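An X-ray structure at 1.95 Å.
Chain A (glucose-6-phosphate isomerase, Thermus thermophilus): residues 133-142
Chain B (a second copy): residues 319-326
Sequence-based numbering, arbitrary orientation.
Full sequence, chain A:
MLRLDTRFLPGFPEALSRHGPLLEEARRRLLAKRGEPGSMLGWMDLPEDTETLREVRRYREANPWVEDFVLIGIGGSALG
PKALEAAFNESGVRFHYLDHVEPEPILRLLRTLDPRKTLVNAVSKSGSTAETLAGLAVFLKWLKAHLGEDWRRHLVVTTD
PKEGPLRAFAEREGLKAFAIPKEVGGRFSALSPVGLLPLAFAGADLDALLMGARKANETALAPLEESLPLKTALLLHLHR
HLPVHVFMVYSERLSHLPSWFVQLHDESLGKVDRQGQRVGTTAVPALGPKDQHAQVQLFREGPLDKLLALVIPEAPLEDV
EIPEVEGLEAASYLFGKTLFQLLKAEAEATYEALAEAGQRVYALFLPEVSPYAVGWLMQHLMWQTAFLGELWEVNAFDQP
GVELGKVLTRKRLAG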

# COMPACT_ATOMS: atom_id res chain seq x y z
N LEU A 133 -13.54 1.70 -18.71
CA LEU A 133 -13.96 1.83 -20.10
C LEU A 133 -12.78 2.35 -20.92
O LEU A 133 -12.56 1.91 -22.05
N ALA A 134 -12.01 3.26 -20.34
CA ALA A 134 -10.86 3.83 -21.02
C ALA A 134 -9.79 2.75 -21.24
O ALA A 134 -9.25 2.61 -22.34
N GLY A 135 -9.50 1.99 -20.18
CA GLY A 135 -8.51 0.94 -20.30
C GLY A 135 -8.95 -0.13 -21.29
O GLY A 135 -8.13 -0.66 -22.05
N LEU A 136 -10.24 -0.43 -21.31
CA LEU A 136 -10.76 -1.45 -22.22
C LEU A 136 -10.66 -0.99 -23.67
O LEU A 136 -10.32 -1.77 -24.55
N ALA A 137 -10.96 0.29 -23.91
CA ALA A 137 -10.91 0.84 -25.26
C ALA A 137 -9.51 0.62 -25.83
O ALA A 137 -9.35 0.12 -26.94
N VAL A 138 -8.51 0.99 -25.04
CA VAL A 138 -7.12 0.85 -25.43
C VAL A 138 -6.74 -0.60 -25.71
O VAL A 138 -6.15 -0.90 -26.75
N PHE A 139 -7.07 -1.51 -24.80
CA PHE A 139 -6.72 -2.91 -25.03
C PHE A 139 -7.49 -3.53 -26.19
O PHE A 139 -6.97 -4.38 -26.89
N LEU A 140 -8.73 -3.09 -26.40
CA LEU A 140 -9.53 -3.64 -27.49
C LEU A 140 -8.81 -3.42 -28.83
O LEU A 140 -8.68 -4.34 -29.63
N LYS A 141 -8.33 -2.20 -29.05
CA LYS A 141 -7.60 -1.85 -30.27
C LYS A 141 -6.40 -2.78 -30.42
O LYS A 141 -6.14 -3.33 -31.50
N TRP A 142 -5.69 -2.98 -29.32
CA TRP A 142 -4.50 -3.82 -29.26
C TRP A 142 -4.83 -5.26 -29.62
O TRP A 142 -4.16 -5.87 -30.47
N ASP B 319 1.90 9.96 -23.81
CA ASP B 319 0.46 9.76 -23.73
C ASP B 319 -0.08 8.67 -24.65
O ASP B 319 0.61 8.17 -25.54
N VAL B 320 -1.35 8.33 -24.42
CA VAL B 320 -2.06 7.33 -25.20
C VAL B 320 -3.44 7.88 -25.49
O VAL B 320 -4.15 8.32 -24.58
N GLU B 321 -3.83 7.88 -26.76
CA GLU B 321 -5.16 8.37 -27.12
C GLU B 321 -6.16 7.24 -26.90
O GLU B 321 -5.89 6.10 -27.26
N ILE B 322 -7.30 7.57 -26.30
CA ILE B 322 -8.34 6.58 -26.07
C ILE B 322 -9.05 6.39 -27.41
O ILE B 322 -9.72 7.30 -27.89
N PRO B 323 -8.90 5.21 -28.03
CA PRO B 323 -9.51 4.90 -29.33
C PRO B 323 -11.01 4.61 -29.25
O PRO B 323 -11.52 4.23 -28.19
N GLU B 324 -11.70 4.80 -30.36
CA GLU B 324 -13.13 4.54 -30.39
C GLU B 324 -13.40 3.05 -30.39
O GLU B 324 -12.63 2.23 -30.87
N VAL B 325 -14.54 2.70 -29.77
CA VAL B 325 -14.95 1.31 -29.74
C VAL B 325 -16.32 1.13 -30.37
O VAL B 325 -17.32 1.69 -29.94
N GLU B 326 -16.34 0.36 -31.47
CA GLU B 326 -17.61 0.08 -32.12
C GLU B 326 -18.48 -0.83 -31.24
O GLU B 326 -18.06 -1.88 -30.78

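Where a helix meets an irregular segment of a partner subunit, a small residue on the helix often creates the site that larger side chains fill, and this glucose-6-phosphate isomerase contact illustrates the principle. Pro323(B), which covers the most surface, points toward the helix with its ring in the C-gamma endo pucker. Its CG lies 3.4 Å from the backbone O of Ala137(A), whose CB points toward the other stretch and lies 4.2 Å from Pro323(B) CD. The ring also touches Val138(A), a t rotamer whose CG2 sits 3.9 Å from Pro323(B) CD and 4.1 Å from Val320(B) CG1, and the aliphatic part of the exposed Lys141(A), whose CD comes within 3.9 Å of Pro323(B) CB.

Val325(B), also t, points toward the helix and meets two residues about one turn apart: its CG2 is 3.6 Å from Ala137(A) CB, and its CG1 is 3.4 Å from Leu140(A) CD1. Ile322(B), in the m,t rotamer, reaches two alanines, with CG2 3.8 Å from Ala137(A) CB and CD1 3.8 Å from Ala134(A) CB.

No direct hydrogen bond crosses this apolar contact. Instead, a water donates to Ala137(A) O at 2.8 Å and to Glu324(B) O at 3.1 Å, linking the backbones, whereas Pro323(B) O is buried without a partner.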

# COMPACT_ATOMS: atom_id res chain seq x y z
CB LEU A 133 -15.14 2.79 -20.22
CG LEU A 133 -16.49 2.29 -19.69
CD1 LEU A 133 -17.53 3.38 -19.87
CD2 LEU A 133 -16.90 1.02 -20.42
CB ALA A 134 -10.28 4.97 -20.19
CB LEU A 136 -12.21 -1.77 -21.88
CG LEU A 136 -12.93 -2.76 -22.81
CD1 LEU A 136 -12.27 -4.13 -22.72
CD2 LEU A 136 -14.39 -2.86 -22.43
CB ALA A 137 -11.24 2.33 -25.24
CB VAL A 138 -6.19 1.43 -24.35
CG1 VAL A 138 -4.74 1.18 -24.72
CG2 VAL A 138 -6.44 2.92 -24.19
CB PHE A 139 -6.89 -3.76 -23.76
CG PHE A 139 -5.62 -3.89 -22.96
CD1 PHE A 139 -5.25 -2.92 -22.04
CD2 PHE A 139 -4.77 -4.97 -23.17
CE1 PHE A 139 -4.05 -3.01 -21.35
CE2 PHE A 139 -3.56 -5.07 -22.48
CZ PHE A 139 -3.20 -4.09 -21.57
CB LEU A 140 -10.90 -2.98 -27.51
CG LEU A 140 -12.03 -3.82 -26.92
CD1 LEU A 140 -13.32 -3.03 -26.95
CD2 LEU A 140 -12.18 -5.11 -27.70
CB LYS A 141 -7.14 -0.39 -30.18
CG LYS A 141 -6.34 0.13 -31.38
CD LYS A 141 -5.72 1.49 -31.11
CE LYS A 141 -4.82 1.95 -32.27
NZ LYS A 141 -5.55 2.10 -33.55
CB TRP A 142 -3.92 -3.73 -27.85
CG TRP A 142 -2.62 -4.43 -27.62
CD1 TRP A 142 -1.38 -4.04 -28.05
CD2 TRP A 142 -2.42 -5.61 -26.84
NE1 TRP A 142 -0.42 -4.90 -27.57
CE2 TRP A 142 -1.03 -5.87 -26.82
CE3 TRP A 142 -3.29 -6.47 -26.15
CZ2 TRP A 142 -0.49 -6.96 -26.14
CZ3 TRP A 142 -2.74 -7.55 -25.47
CH2 TRP A 142 -1.35 -7.79 -25.47
CB ASP B 319 -0.27 11.07 -24.03
CG ASP B 319 -1.46 11.31 -23.10
OD1 ASP B 319 -2.00 10.34 -22.54
OD2 ASP B 319 -1.85 12.48 -22.94
CB VAL B 320 -2.22 6.02 -24.40
CG1 VAL B 320 -3.04 5.02 -25.20
CG2 VAL B 320 -0.86 5.45 -24.04
CB GLU B 321 -5.21 8.82 -28.58
CG GLU B 321 -6.55 9.44 -28.96
CD GLU B 321 -6.61 9.87 -30.41
OE1 GLU B 321 -5.61 10.44 -30.90
OE2 GLU B 321 -7.66 9.65 -31.06
CB ILE B 322 -9.37 7.08 -25.03
CG1 ILE B 322 -8.67 7.35 -23.69
CG2 ILE B 322 -10.48 6.05 -24.85
CD1 ILE B 322 -9.59 7.88 -22.60
CB PRO B 323 -8.71 3.71 -29.81
CG PRO B 323 -8.47 2.96 -28.54
CD PRO B 323 -8.12 4.06 -27.54
CB GLU B 324 -13.74 5.20 -31.63
CG GLU B 324 -12.96 4.89 -32.92
CD GLU B 324 -13.74 5.42 -34.11
OE1 GLU B 324 -14.08 6.60 -34.12
OE2 GLU B 324 -14.01 4.64 -35.02
CB VAL B 325 -14.97 0.87 -28.28
CG1 VAL B 325 -15.34 -0.61 -28.20
CG2 VAL B 325 -13.60 1.08 -27.67
CB GLU B 326 -17.30 -0.63 -33.44
CG GLU B 326 -18.51 -0.72 -34.36
CD GLU B 326 -18.49 -2.06 -35.06
OE1 GLU B 326 -17.86 -2.97 -34.55
OE2 GLU B 326 -19.09 -2.17 -36.13
O HOH W 1 -10.79 0.28 -29.31